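Local coordinates for oligopeptide ABC transporter, periplasmic oligopeptide-binding protein, putative (PDB 5IPW) that probably binds oligopeptides in the periplasm as the solute-binding component of an ABC transporter, at residues P548-V551 with V552-L555. Residues are numbered along the deposited sequence; the frame is centred on the assembly and turned at random.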
loop_
_atom_site.group_PDB
_atom_site.type_symbol
_atom_site.label_atom_id
_atom_site.label_comp_id
_atom_site.label_asym_id
_atom_site.label_seq_id
_atom_site.Cartn_x
_atom_site.Cartn_y
_atom_site.Cartn_z
ATOM N N PRO A 548 5.136 28.178 11.910
ATOM C CA PRO A 548 3.949 27.341 12.148
ATOM C C PRO A 548 3.523 27.317 13.610
ATOM O O PRO A 548 4.347 27.594 14.483
ATOM C CB PRO A 548 4.417 25.933 11.747
ATOM C CG PRO A 548 5.900 25.969 11.864
ATOM C CD PRO A 548 6.297 27.367 11.489
ATOM N N PRO A 549 2.248 26.971 13.877
ATOM C CA PRO A 549 1.786 26.644 15.226
ATOM C C PRO A 549 2.693 25.622 15.923
ATOM O O PRO A 549 3.374 24.844 15.260
ATOM C CB PRO A 549 0.404 26.032 14.984
ATOM C CG PRO A 549 -0.071 26.633 13.712
ATOM C CD PRO A 549 1.146 26.972 12.898
ATOM N N GLU A 550 2.688 25.623 17.251
ATOM C CA GLU A 550 3.541 24.723 18.033
ATOM C C GLU A 550 3.107 23.259 17.879
ATOM O O GLU A 550 3.919 22.335 17.956
ATOM C CB GLU A 550 3.510 25.128 19.511
ATOM C CG GLU A 550 4.695 24.622 20.319
ATOM C CD GLU A 550 6.028 25.139 19.800
ATOM O OE1 GLU A 550 6.084 26.305 19.359
ATOM O OE2 GLU A 550 7.023 24.383 19.829
ATOM N N VAL A 551 1.814 23.066 17.654
ATOM C CA VAL A 551 1.248 21.744 17.459
ATOM C C VAL A 551 1.794 21.057 16.187
ATOM O O VAL A 551 1.829 19.825 16.110
ATOM C CB VAL A 551 -0.296 21.830 17.461
ATOM C CG1 VAL A 551 -0.821 22.479 16.188
ATOM C CG2 VAL A 551 -0.915 20.464 17.692
ATOM N N VAL A 552 2.229 21.850 15.206
ATOM C CA VAL A 552 2.905 21.319 14.015
ATOM C C VAL A 552 4.296 20.795 14.369
ATOM O O VAL A 552 4.662 19.689 13.976
ATOM C CB VAL A 552 3.010 22.380 12.896
ATOM C CG1 VAL A 552 3.887 21.897 11.751
ATOM C CG2 VAL A 552 1.629 22.735 12.364
ATOM N N TYR A 553 5.073 21.583 15.107
ATOM C CA TYR A 553 6.394 21.138 15.562
ATOM C C TYR A 553 6.301 19.846 16.368
ATOM O O TYR A 553 7.273 19.092 16.458
ATOM C CB TYR A 553 7.074 22.205 16.425
ATOM C CG TYR A 553 7.643 23.410 15.692
ATOM C CD1 TYR A 553 8.145 23.311 14.392
ATOM C CD2 TYR A 553 7.724 24.648 16.327
ATOM C CE1 TYR A 553 8.678 24.413 13.745
ATOM C CE2 TYR A 553 8.256 25.753 15.686
ATOM C CZ TYR A 553 8.733 25.631 14.395
ATOM O OH TYR A 553 9.264 26.724 13.753
ATOM N N ARG A 554 5.135 19.614 16.967
ATOM C CA ARG A 554 4.885 18.416 17.761
ATOM C C ARG A 554 4.740 17.183 16.870
ATOM O O ARG A 554 5.335 16.137 17.145
ATOM C CB ARG A 554 3.631 18.611 18.636
ATOM C CG ARG A 554 3.781 18.149 20.082
ATOM C CD ARG A 554 5.078 18.629 20.728
ATOM N NE ARG A 554 5.439 19.994 20.329
ATOM C CZ ARG A 554 6.672 20.503 20.368
ATOM N NH1 ARG A 554 7.704 19.777 20.789
ATOM N NH2 ARG A 554 6.879 21.754 19.975
ATOM N N LEU A 555 3.952 17.313 15.801
ATOM C CA LEU A 555 3.800 16.239 14.809
ATOM C C LEU A 555 5.138 15.756 14.255
ATOM O O LEU A 555 5.288 14.579 13.940
ATOM C CB LEU A 555 2.904 16.681 13.650
ATOM C CG LEU A 555 1.401 16.621 13.894
ATOM C CD1 LEU A 555 0.661 17.309 12.760
ATOM C CD2 LEU A 555 0.917 15.187 14.042
#
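Pro548 and Tyr553 meet at about a right angle at the N-terminal end of helix 550-564, and the Glu550–Arg554 salt bridge spans the helix's first turn. Pro549 holds the N-cap position, and its carbonyl O accepts the N-H of Val552 at 3.2 Å, a bond that spans only three residues; that donor sits well above the carbonyl plane. The next two carbonyls, of Glu550 and Val551, accept Arg554 N and Leu555 N in the i to i+4 pattern of an alpha helix, both bonds weak.

Pro548 CG lies 3.7 Å from Tyr553 CE1, in an oblique approach to the ring, while Pro548 CB packs against Val552 CB at 4.0 Å. Tyr553 CG lies anti to the carbonyl carbon (chi1 -75°), which sends the ring back toward the start of the helix. There its OH is hydrogen-bonded to Glu547, and the ring stacks with that of Tyr529 of helix 523-534. A leucine in place of Tyr553 would probably leave Glu547 without this hydroxyl partner and Tyr529 without its stacking ring.

The Glu550 carboxylate stands at the edge of the tyrosine ring, its plane turned 63° from the ring, with Glu550 OE2 3.6 Å from Tyr553 CD2. The glutamate chain starts anti to the backbone N and bends at chi2, which carries the carboxylate forward along the helix to Arg554, whose own chain bends at chi2 and chi3. Carboxylate and guanidinium are nearly coplanar, their planes 22° apart. Arg554 also pairs through NH1 with Asp557, so two carboxylates flank the guanidinium and probably share its charge; Glu550 OE2 takes the edge of the guanidinium, in its plane, 2.6 Å from Arg554 NH2.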